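Local coordinates for Oxidored_FMN domain-containing protein (PDB 6L6J) that acts as a 6-hydroxypseudooxynicotine amine oxidase, a flavoprotein that holds FMN, a [4Fe-4S] cluster and ADP within a single chain, at residues A[140-145]-A[189-194]; A[155-160]-A[213-218]; A[270-275]-A[433-438]; A[345-350]-A[361-366]. All coordinates share one frame; numbering follows the deposited sequence.

Contact 1 (A[140-145]-A[189-194])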
# COMPACT_ATOMS: atom_id res chain seq x y z
N ILE A 140 16.57 20.62 21.59
CA ILE A 140 15.82 20.48 22.87
C ILE A 140 16.78 20.60 24.07
O ILE A 140 17.87 20.03 24.02
CB ILE A 140 14.91 19.22 22.89
CG1 ILE A 140 15.66 17.89 22.73
CG2 ILE A 140 13.80 19.34 21.85
CD1 ILE A 140 14.75 16.67 22.91
N ASP A 141 16.37 21.39 25.07
CA ASP A 141 16.91 21.46 26.46
C ASP A 141 16.96 20.06 27.09
O ASP A 141 16.24 19.17 26.58
CB ASP A 141 15.95 22.18 27.42
CG ASP A 141 15.92 23.69 27.37
OD1 ASP A 141 16.71 24.26 26.59
OD2 ASP A 141 15.13 24.28 28.12
N ARG A 142 17.63 19.96 28.24
CA ARG A 142 17.50 18.83 29.22
C ARG A 142 16.10 18.84 29.86
O ARG A 142 15.52 17.78 30.05
CB ARG A 142 18.62 18.91 30.28
CG ARG A 142 20.00 19.18 29.69
CD ARG A 142 21.20 18.50 30.34
NE ARG A 142 20.95 17.13 30.79
CZ ARG A 142 21.81 16.12 30.72
NH1 ARG A 142 21.44 14.92 31.15
NH2 ARG A 142 23.01 16.30 30.20
N GLN A 143 15.56 20.01 30.17
CA GLN A 143 14.19 20.15 30.74
C GLN A 143 13.15 19.68 29.70
O GLN A 143 12.15 19.08 30.09
CB GLN A 143 13.94 21.60 31.19
CG GLN A 143 12.62 21.80 31.94
CD GLN A 143 12.44 20.89 33.14
OE1 GLN A 143 13.17 20.97 34.13
NE2 GLN A 143 11.45 20.01 33.06
N ASP A 144 13.37 19.94 28.41
CA ASP A 144 12.49 19.45 27.32
C ASP A 144 12.55 17.92 27.27
O ASP A 144 11.51 17.30 27.02
CB ASP A 144 12.90 20.07 25.97
CG ASP A 144 12.63 21.55 25.86
OD1 ASP A 144 11.49 21.95 26.09
OD2 ASP A 144 13.57 22.30 25.51
N ILE A 145 13.74 17.32 27.50
CA ILE A 145 13.95 15.84 27.54
C ILE A 145 13.16 15.23 28.71
O ILE A 145 12.50 14.17 28.51
CB ILE A 145 15.45 15.49 27.60
CG1 ILE A 145 16.16 15.91 26.31
CG2 ILE A 145 15.65 14.01 27.89
CD1 ILE A 145 17.49 15.26 26.09
N ARG A 189 24.86 16.58 19.32
CA ARG A 189 24.92 17.10 20.70
C ARG A 189 26.27 16.75 21.33
O ARG A 189 26.93 15.76 20.90
CB ARG A 189 23.77 16.50 21.52
CG ARG A 189 22.37 16.84 21.01
CD ARG A 189 21.34 16.16 21.88
NE ARG A 189 21.25 16.79 23.20
CZ ARG A 189 20.37 17.72 23.56
NH1 ARG A 189 19.48 18.18 22.69
NH2 ARG A 189 20.39 18.20 24.78
N THR A 190 26.66 17.53 22.35
CA THR A 190 27.94 17.37 23.10
C THR A 190 27.69 17.10 24.59
O THR A 190 28.69 17.12 25.35
CB THR A 190 28.82 18.60 22.86
OG1 THR A 190 28.10 19.72 23.37
CG2 THR A 190 29.15 18.81 21.40
N ASP A 191 26.43 16.88 24.99
CA ASP A 191 26.00 16.55 26.38
C ASP A 191 25.92 15.01 26.51
O ASP A 191 26.44 14.31 25.61
CB ASP A 191 24.72 17.31 26.75
CG ASP A 191 23.45 16.88 26.02
OD1 ASP A 191 23.56 16.11 25.03
OD2 ASP A 191 22.37 17.31 26.43
N ASP A 192 25.31 14.48 27.58
CA ASP A 192 25.29 13.01 27.87
C ASP A 192 24.26 12.28 26.98
O ASP A 192 24.22 11.02 27.02
CB ASP A 192 25.12 12.67 29.36
CG ASP A 192 24.36 13.68 30.18
OD1 ASP A 192 24.84 14.85 30.26
OD2 ASP A 192 23.30 13.30 30.71
N TYR A 193 23.48 13.00 26.15
CA TYR A 193 22.59 12.40 25.12
C TYR A 193 23.21 12.44 23.72
O TYR A 193 22.49 12.12 22.76
CB TYR A 193 21.24 13.08 25.14
CG TYR A 193 20.41 12.77 26.35
CD1 TYR A 193 20.49 13.56 27.49
CD2 TYR A 193 19.53 11.70 26.37
CE1 TYR A 193 19.72 13.29 28.61
CE2 TYR A 193 18.75 11.41 27.48
CZ TYR A 193 18.85 12.21 28.61
OH TYR A 193 18.08 11.96 29.71
N GLY A 194 24.50 12.77 23.60
CA GLY A 194 25.20 12.78 22.30
C GLY A 194 26.66 12.37 22.42
O GLY A 194 27.20 12.35 23.54
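Ile140 presents its carbonyl oxygen to the guanidinium of Arg189 on the outside of the TIM barrel, where helix 142-162 begins and the loop before helix 197-215 folds against it. Both end nitrogens of Arg189 turn to this one acceptor: NH1 lies 2.8 Å from O of Ile140 with an N-H...O angle of 161°, while NH2 donates along a more bent path. NE and NH2 also hold the carboxylate of Asp191 side-on, NH2 being 2.7 Å from OD2, and this double grip fixes the rotation of the guanidinium. Further along, Arg142 bends at its second and third torsions and pairs end-on with Asp192, NH1 standing 2.5 Å from OD2. The companion NH2 to OD1 spacing is modelled too short to be trusted. Asp191 OD2 is a long 4.0 Å from Arg142 NH2 and well out of its guanidinium plane, a charge-only link that joins both arginines and both aspartates in one salt-bridge network. Over one face of the Arg142 guanidinium lies CD1 of Tyr193, whose hydroxyl is bonded to Glu206. Ile145 completes the contact by a CH-pi interaction, its CD1 sitting 3.8 Å from the centroid of the Tyr193 ring and 12° off the ring normal.

Contact 2 (A[155-160]-A[213-218])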
# COMPACT_ATOMS: atom_id res chain seq x y z
N ALA A 155 1.19 9.12 28.40
CA ALA A 155 0.49 8.49 27.25
C ALA A 155 0.40 6.97 27.45
O ALA A 155 -0.62 6.39 26.99
CB ALA A 155 1.20 8.83 25.96
N ALA A 156 1.41 6.33 28.06
CA ALA A 156 1.40 4.87 28.34
C ALA A 156 0.30 4.58 29.37
O ALA A 156 -0.51 3.66 29.10
CB ALA A 156 2.73 4.38 28.83
N LEU A 157 0.23 5.39 30.44
CA LEU A 157 -0.83 5.31 31.48
C LEU A 157 -2.21 5.45 30.83
O LEU A 157 -3.06 4.58 31.08
CB LEU A 157 -0.58 6.33 32.59
CG LEU A 157 0.60 5.98 33.51
CD1 LEU A 157 1.03 7.17 34.37
CD2 LEU A 157 0.27 4.79 34.39
N ARG A 158 -2.40 6.45 29.97
CA ARG A 158 -3.69 6.68 29.27
C ARG A 158 -4.07 5.43 28.45
O ARG A 158 -5.27 5.04 28.46
CB ARG A 158 -3.62 7.91 28.36
CG ARG A 158 -3.58 9.24 29.09
CD ARG A 158 -3.75 10.43 28.15
NE ARG A 158 -3.45 11.68 28.84
CZ ARG A 158 -2.24 12.23 28.94
NH1 ARG A 158 -1.18 11.67 28.37
NH2 ARG A 158 -2.08 13.34 29.64
N ALA A 159 -3.09 4.81 27.79
CA ALA A 159 -3.30 3.60 26.95
C ALA A 159 -3.77 2.43 27.82
O ALA A 159 -4.64 1.69 27.37
CB ALA A 159 -2.03 3.27 26.20
N LYS A 160 -3.20 2.26 29.02
CA LYS A 160 -3.61 1.22 30.01
C LYS A 160 -5.10 1.41 30.32
O LYS A 160 -5.85 0.47 30.12
CB LYS A 160 -2.75 1.30 31.28
CG LYS A 160 -2.66 0.03 32.11
CD LYS A 160 -2.26 0.31 33.54
CE LYS A 160 -1.38 -0.74 34.19
NZ LYS A 160 -2.16 -1.62 35.08
N ASP A 213 7.99 0.63 33.78
CA ASP A 213 7.65 0.91 35.21
C ASP A 213 6.20 1.39 35.26
O ASP A 213 5.49 1.01 36.18
CB ASP A 213 8.63 1.90 35.85
CG ASP A 213 10.10 1.50 35.69
OD1 ASP A 213 10.39 0.27 35.51
OD2 ASP A 213 10.97 2.43 35.72
N ALA A 214 5.78 2.17 34.27
CA ALA A 214 4.44 2.78 34.20
C ALA A 214 3.35 1.70 34.08
O ALA A 214 2.42 1.74 34.90
CB ALA A 214 4.40 3.77 33.06
N VAL A 215 3.44 0.79 33.11
CA VAL A 215 2.27 -0.06 32.69
C VAL A 215 2.65 -1.55 32.58
O VAL A 215 1.79 -2.31 32.08
CB VAL A 215 1.69 0.42 31.34
CG1 VAL A 215 1.46 1.92 31.34
CG2 VAL A 215 2.54 0.02 30.15
N GLY A 216 3.85 -1.95 33.02
CA GLY A 216 4.46 -3.26 32.71
C GLY A 216 3.83 -4.44 33.45
O GLY A 216 4.01 -5.57 32.97
N ASP A 217 3.15 -4.20 34.58
CA ASP A 217 2.52 -5.26 35.43
C ASP A 217 1.47 -6.01 34.59
O ASP A 217 1.48 -7.24 34.63
CB ASP A 217 1.95 -4.70 36.74
CG ASP A 217 1.25 -3.34 36.66
OD1 ASP A 217 1.23 -2.72 35.57
OD2 ASP A 217 0.72 -2.90 37.72
N THR A 218 0.65 -5.29 33.81
CA THR A 218 -0.54 -5.83 33.09
C THR A 218 -0.47 -5.62 31.56
O THR A 218 -1.17 -6.36 30.84
CB THR A 218 -1.82 -5.17 33.63
OG1 THR A 218 -1.68 -3.75 33.51
CG2 THR A 218 -2.11 -5.57 35.06
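Lys160 and Thr218 make the one hydrogen bond across this contact, the lysine NZ donating to OG1 of Thr218 at 2.7 Å. The same ammonium forms a salt bridge with Asp217, NZ to OD1 being 3.6 Å. Lys160 leaves its helix with CG anti to the backbone N (chi1 -156°), and bends at the third and fourth torsions then bring NZ to Thr218 and Asp217, whose side chains the lysine crosses at about a right angle. Asp217 and Thr218 also touch a crystal neighbour, which may influence how they are set. A methionine in place of Lys160 would probably leave the Asp217 carboxylate without this charged mate and set the Thr218 side chain freer to turn.

The helices concerned, 142-162 and 197-215, are neighbours on the outside of the TIM barrel, and lead to the adjacent parallel strands 166-171 and 220-229. Ala156 touches Val167 of the first of these strands as well as Val215.

The apolar contacts centre on Val215. Its CG1 packs 3.7 Å from CB of Ala156 and 3.5 Å from the Ala156 carbonyl oxygen, an approach that the small alanine allows. Leu157 extends this layer over Ala214, where CG of the leucine lies 4.4 Å from CB of the alanine. Its CD2 branch reaches on to O of Ala214, at 3.8 Å.

Contact 3 (A[270-275]-A[433-438])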
# COMPACT_ATOMS: atom_id res chain seq x y z
N SER A 270 6.01 -4.59 -4.85
CA SER A 270 6.27 -5.89 -5.55
C SER A 270 7.14 -5.68 -6.81
O SER A 270 7.77 -6.68 -7.24
CB SER A 270 5.00 -6.64 -5.86
OG SER A 270 4.31 -6.07 -6.98
N ARG A 271 7.16 -4.47 -7.38
CA ARG A 271 8.09 -4.11 -8.50
C ARG A 271 9.58 -4.30 -8.11
O ARG A 271 10.44 -4.37 -9.00
CB ARG A 271 7.83 -2.66 -8.97
CG ARG A 271 6.63 -2.51 -9.89
CD ARG A 271 6.75 -1.39 -10.89
NE ARG A 271 6.50 -0.09 -10.29
CZ ARG A 271 6.63 1.08 -10.91
NH1 ARG A 271 7.05 1.15 -12.18
NH2 ARG A 271 6.33 2.19 -10.26
N PHE A 272 9.92 -4.34 -6.82
CA PHE A 272 11.33 -4.26 -6.37
C PHE A 272 11.64 -5.22 -5.22
O PHE A 272 12.83 -5.51 -5.02
CB PHE A 272 11.65 -2.81 -6.03
CG PHE A 272 11.52 -1.86 -7.19
CD1 PHE A 272 12.42 -1.91 -8.25
CD2 PHE A 272 10.48 -0.93 -7.25
CE1 PHE A 272 12.30 -1.04 -9.33
CE2 PHE A 272 10.36 -0.06 -8.33
CZ PHE A 272 11.27 -0.12 -9.36
N PHE A 273 10.64 -5.71 -4.48
CA PHE A 273 10.85 -6.68 -3.37
C PHE A 273 9.97 -7.90 -3.61
O PHE A 273 9.03 -7.75 -4.36
CB PHE A 273 10.62 -5.96 -2.04
CG PHE A 273 11.47 -4.73 -1.85
CD1 PHE A 273 11.14 -3.53 -2.47
CD2 PHE A 273 12.60 -4.75 -1.04
CE1 PHE A 273 11.92 -2.39 -2.29
CE2 PHE A 273 13.38 -3.61 -0.86
CZ PHE A 273 13.04 -2.43 -1.49
N GLU A 274 10.30 -9.07 -3.04
CA GLU A 274 9.36 -10.23 -2.87
C GLU A 274 9.29 -10.61 -1.39
O GLU A 274 9.92 -9.91 -0.56
CB GLU A 274 9.74 -11.41 -3.78
CG GLU A 274 8.58 -12.41 -4.12
CD GLU A 274 7.30 -11.92 -4.81
OE1 GLU A 274 7.13 -10.70 -5.01
OE2 GLU A 274 6.46 -12.75 -5.15
N GLU A 275 8.52 -11.65 -1.06
CA GLU A 275 8.24 -12.11 0.32
C GLU A 275 9.51 -12.26 1.16
O GLU A 275 10.51 -12.73 0.66
CB GLU A 275 7.56 -13.47 0.32
CG GLU A 275 6.08 -13.39 0.07
CD GLU A 275 5.38 -14.66 0.48
OE1 GLU A 275 5.15 -14.86 1.73
OE2 GLU A 275 5.10 -15.45 -0.45
N LEU A 433 4.59 -7.36 -18.48
CA LEU A 433 5.61 -6.28 -18.54
C LEU A 433 6.56 -6.42 -17.35
O LEU A 433 6.16 -6.89 -16.29
CB LEU A 433 4.94 -4.91 -18.52
CG LEU A 433 4.14 -4.53 -19.76
CD1 LEU A 433 3.44 -3.20 -19.53
CD2 LEU A 433 5.02 -4.48 -20.99
N PRO A 434 7.83 -5.98 -17.46
CA PRO A 434 8.79 -6.16 -16.38
C PRO A 434 8.32 -5.52 -15.06
O PRO A 434 7.88 -4.38 -15.05
CB PRO A 434 10.07 -5.46 -16.88
CG PRO A 434 9.91 -5.43 -18.37
CD PRO A 434 8.42 -5.25 -18.60
N ARG A 435 8.39 -6.34 -14.01
CA ARG A 435 8.19 -6.10 -12.55
C ARG A 435 6.72 -5.83 -12.22
O ARG A 435 6.47 -5.52 -11.05
CB ARG A 435 9.25 -5.17 -11.94
CG ARG A 435 9.30 -3.73 -12.39
CD ARG A 435 10.74 -3.24 -12.53
NE ARG A 435 11.58 -3.69 -11.44
CZ ARG A 435 12.91 -3.68 -11.42
NH1 ARG A 435 13.59 -3.18 -12.42
NH2 ARG A 435 13.55 -4.13 -10.35
N LEU A 436 5.80 -6.20 -13.11
CA LEU A 436 4.34 -6.07 -12.89
C LEU A 436 3.70 -7.45 -12.74
O LEU A 436 2.49 -7.54 -12.86
CB LEU A 436 3.71 -5.33 -14.07
CG LEU A 436 3.91 -3.81 -14.12
CD1 LEU A 436 2.84 -3.21 -15.01
CD2 LEU A 436 3.87 -3.18 -12.73
N SER A 437 4.49 -8.47 -12.46
CA SER A 437 4.04 -9.89 -12.45
C SER A 437 3.01 -10.14 -11.36
O SER A 437 1.95 -10.73 -11.69
CB SER A 437 5.20 -10.83 -12.31
OG SER A 437 4.77 -12.14 -12.53
N ALA A 438 3.31 -9.75 -10.11
CA ALA A 438 2.42 -9.92 -8.93
C ALA A 438 1.01 -9.34 -9.17
O ALA A 438 0.08 -9.81 -8.54
CB ALA A 438 3.04 -9.27 -7.72
O HOH W 1 5.05 -7.17 -9.37
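Arg435 donates from NE to the carbonyl oxygen of Arg271, and through this bond a loop of the Rossmann-like domain meets a loop of the TIM-barrel domain. The bond is 2.8 Å long from NE to O and nearly straight, with an N-H...O angle of 168°; a second bond, from NH2 to the same oxygen, is weak. The CD1-CE1 side of the Phe272 ring lies over one face of the Arg435 guanidinium, its CE1 standing 3.3 Å above the plane towards the rim. Ring and guanidinium are inclined by 38°, so this is not a parallel stack. The aliphatic part of Arg271 crosses that of Arg435, and CD of Arg271 meets CD2 of Leu436 at 3.9 Å. An alanine in place of Arg435 would probably leave the Arg271 carbonyl without its side-chain donor and open a gap beside the Phe272 ring.

Behind this first shell, a type II turn from Leu433 to Leu436 presents Arg435, whose backbone adopts a left-handed conformation. The arginine CG lies between the backbone N and carbonyl carbon (chi1 66°), which starts the chain towards Arg271. NH1 of Arg435 is paired with Asp539, and NE of Arg271 with Glu566. Ser270 is held by a hydrogen bond from its OG to Ile345 O, beside the iron-sulfur site. One water joins the two loops: it donates to OG of Ser270 and O of Arg435, each 2.7 Å from the water oxygen, and accepts from Ala438 N at 3.2 Å.

Contact 4 (A[345-350]-A[361-366]). With SF4 (iron/sulfur cluster), chain C; FMN (flavin mononucleotide), chain B.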
# COMPACT_ATOMS: atom_id res chain seq x y z
N ILE A 345 -0.62 -7.69 -3.77
CA ILE A 345 0.15 -7.64 -5.05
C ILE A 345 1.26 -6.60 -4.93
O ILE A 345 2.00 -6.47 -5.89
CB ILE A 345 -0.79 -7.35 -6.23
CG1 ILE A 345 -1.28 -5.89 -6.26
CG2 ILE A 345 -1.94 -8.36 -6.22
CD1 ILE A 345 -2.16 -5.55 -7.43
N GLY A 346 1.34 -5.89 -3.81
CA GLY A 346 2.43 -4.94 -3.53
C GLY A 346 2.40 -3.72 -4.42
O GLY A 346 3.49 -3.19 -4.67
N CYS A 347 1.21 -3.24 -4.81
CA CYS A 347 0.99 -2.03 -5.68
C CYS A 347 1.21 -0.76 -4.87
O CYS A 347 1.47 0.30 -5.51
CB CYS A 347 -0.41 -1.98 -6.28
SG CYS A 347 -1.71 -2.04 -5.02
N ASN A 348 1.11 -0.87 -3.54
CA ASN A 348 1.23 0.25 -2.56
C ASN A 348 0.21 1.37 -2.84
O ASN A 348 0.47 2.53 -2.46
CB ASN A 348 2.66 0.78 -2.50
CG ASN A 348 3.58 -0.07 -1.64
OD1 ASN A 348 3.18 -1.11 -1.13
ND2 ASN A 348 4.82 0.38 -1.47
N ALA A 349 -0.95 1.04 -3.41
CA ALA A 349 -2.10 1.98 -3.53
C ALA A 349 -2.65 2.33 -2.13
O ALA A 349 -3.21 3.43 -1.99
CB ALA A 349 -3.15 1.37 -4.42
N CYS A 350 -2.50 1.43 -1.14
CA CYS A 350 -2.83 1.68 0.30
C CYS A 350 -1.93 2.80 0.86
O CYS A 350 -2.42 3.76 1.46
CB CYS A 350 -2.69 0.41 1.14
SG CYS A 350 -1.18 -0.55 0.85
N ARG A 361 -7.20 2.69 0.98
CA ARG A 361 -7.92 1.77 0.05
C ARG A 361 -6.98 0.61 -0.29
O ARG A 361 -5.78 0.74 -0.03
CB ARG A 361 -8.34 2.48 -1.24
CG ARG A 361 -7.21 2.64 -2.26
CD ARG A 361 -7.52 3.72 -3.27
NE ARG A 361 -8.63 3.34 -4.14
CZ ARG A 361 -9.18 4.15 -5.03
NH1 ARG A 361 -8.74 5.39 -5.17
NH2 ARG A 361 -10.19 3.72 -5.78
N CYS A 362 -7.51 -0.44 -0.92
CA CYS A 362 -6.75 -1.65 -1.36
C CYS A 362 -7.22 -2.09 -2.75
O CYS A 362 -8.43 -2.23 -2.97
CB CYS A 362 -6.89 -2.80 -0.38
SG CYS A 362 -6.00 -4.30 -0.88
N THR A 363 -6.27 -2.31 -3.66
CA THR A 363 -6.56 -2.80 -5.04
C THR A 363 -7.30 -4.15 -4.98
O THR A 363 -8.24 -4.38 -5.84
CB THR A 363 -5.25 -2.90 -5.82
OG1 THR A 363 -4.61 -1.64 -5.63
CG2 THR A 363 -5.49 -3.25 -7.28
N GLN A 364 -6.88 -5.02 -4.04
CA GLN A 364 -7.35 -6.43 -3.98
C GLN A 364 -8.67 -6.48 -3.22
O GLN A 364 -9.59 -7.18 -3.69
CB GLN A 364 -6.33 -7.35 -3.32
CG GLN A 364 -5.25 -7.91 -4.23
CD GLN A 364 -5.78 -8.93 -5.20
OE1 GLN A 364 -6.66 -8.64 -6.01
NE2 GLN A 364 -5.23 -10.15 -5.14
N ASN A 365 -8.77 -5.71 -2.14
CA ASN A 365 -9.91 -5.75 -1.19
C ASN A 365 -10.61 -4.39 -1.19
O ASN A 365 -10.35 -3.57 -0.32
CB ASN A 365 -9.40 -6.19 0.19
CG ASN A 365 -10.44 -6.14 1.28
OD1 ASN A 365 -11.65 -6.23 1.02
ND2 ASN A 365 -9.97 -5.96 2.50
N PRO A 366 -11.55 -4.11 -2.13
CA PRO A 366 -12.28 -2.83 -2.14
C PRO A 366 -12.90 -2.40 -0.79
O PRO A 366 -13.05 -1.18 -0.58
CB PRO A 366 -13.40 -3.09 -3.17
CG PRO A 366 -12.79 -4.09 -4.12
CD PRO A 366 -11.95 -5.00 -3.24
FE1 SF4 C . -1.93 -3.24 -3.20
FE2 SF4 C . -1.38 -5.11 -0.89
FE3 SF4 C . -4.08 -3.87 -1.24
FE4 SF4 C . -1.74 -2.20 -0.30
S1 SF4 C . -2.65 -3.95 0.36
S2 SF4 C . -3.14 -2.08 -1.91
S3 SF4 C . -0.49 -3.30 -1.59
S4 SF4 C . -2.83 -5.01 -2.45
N1 FMN B . 4.52 1.36 10.22
C2 FMN B . 4.54 2.06 11.40
O2 FMN B . 5.42 1.76 12.22
N3 FMN B . 3.66 3.00 11.74
C4 FMN B . 2.66 3.35 10.91
O4 FMN B . 1.85 4.22 11.23
C4A FMN B . 2.57 2.67 9.59
N5 FMN B . 1.59 2.97 8.70
C5A FMN B . 1.50 2.27 7.55
C6 FMN B . 0.45 2.53 6.67
C7 FMN B . 0.36 1.80 5.50
C7M FMN B . -0.72 2.13 4.55
C8 FMN B . 1.33 0.74 5.20
C8M FMN B . 1.27 -0.05 3.92
C9 FMN B . 2.36 0.47 6.05
C9A FMN B . 2.49 1.18 7.24
N10 FMN B . 3.52 0.89 8.15
C10 FMN B . 3.57 1.62 9.31
C1' FMN B . 4.54 -0.18 7.90
C2' FMN B . 3.97 -1.54 8.25
O2' FMN B . 3.77 -1.56 9.65
C3' FMN B . 4.89 -2.67 7.88
O3' FMN B . 6.08 -2.57 8.66
C4' FMN B . 5.26 -2.71 6.39
O4' FMN B . 4.09 -2.47 5.58
C5' FMN B . 5.93 -4.03 6.03
O5' FMN B . 5.00 -5.07 6.27
P FMN B . 4.07 -5.64 5.08
O1P FMN B . 5.01 -6.24 4.06
O2P FMN B . 3.21 -6.64 5.80
O3P FMN B . 3.30 -4.44 4.57
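Cys362 SG is gripped by an iron and two backbone amides, and the cluster it binds connects its segment to the cysteines of 345-350. SG binds the iron FE3 at 2.0 Å and accepts from Asn365 N at 3.4 Å, with an N-H...S angle of 155°; the bond from Gln364 N is weak. Such amides would probably draw charge from the thiolate and could shift the cluster's potential. On the other segment Cys347 SG holds the iron FE1 at 2.2 Å and Cys350 SG holds the iron FE4 at 2.1 Å. Cys344, just before this segment, is the remaining cluster ligand, so the four cysteines follow a CxxCxxCx11C pattern. Cys350 also faces the flavin: its SG lies 4.0 Å from methyl C8M of FMN, an arrangement consistent with electron transfer between flavin and cluster, as in trimethylamine dehydrogenase.

Direct contact between the segments is mainly apolar. CD1 of Ile345 meets CG2 of Thr363 at 4.0 Å, the two side chains crossing at about a right angle, and its CG2 branch meets CG of Gln364 at 3.9 Å. The amide end of Gln364 is bonded to Glu343 O. CA of Cys350 lies 3.1 Å from O of Arg361, a CA-H...O contact.

Helix 349-355 starts at the cluster and carries Cys350. Val442 of helix 441-450 packs on Ile345, Thr363 and Gln364, helix 653-666 touches Arg361 and Thr363, and helix 321-325 lies against Cys350 and Cys362.

How the contacts relate
Contacts 1 and 2 belong to the TIM barrel and share helix 142-162. Their segments alternate along the chain, and their centres are 25 Å apart, so the loop before helix 197-215 and residues 213-218 meet the same partner helix at two places. Contacts 3 and 4 come later; the residues of contact 4 fall between the two segments of contact 3. Their centres are 14 Å apart and the two contacts touch, with Ser270 N 2.9 Å from Gly346 O. Contact 3 joins the barrel to the Rossmann-like domain right beside the cluster site of contact 4, whereas the first pair lies 35 to 44 Å from the second, measured between centres.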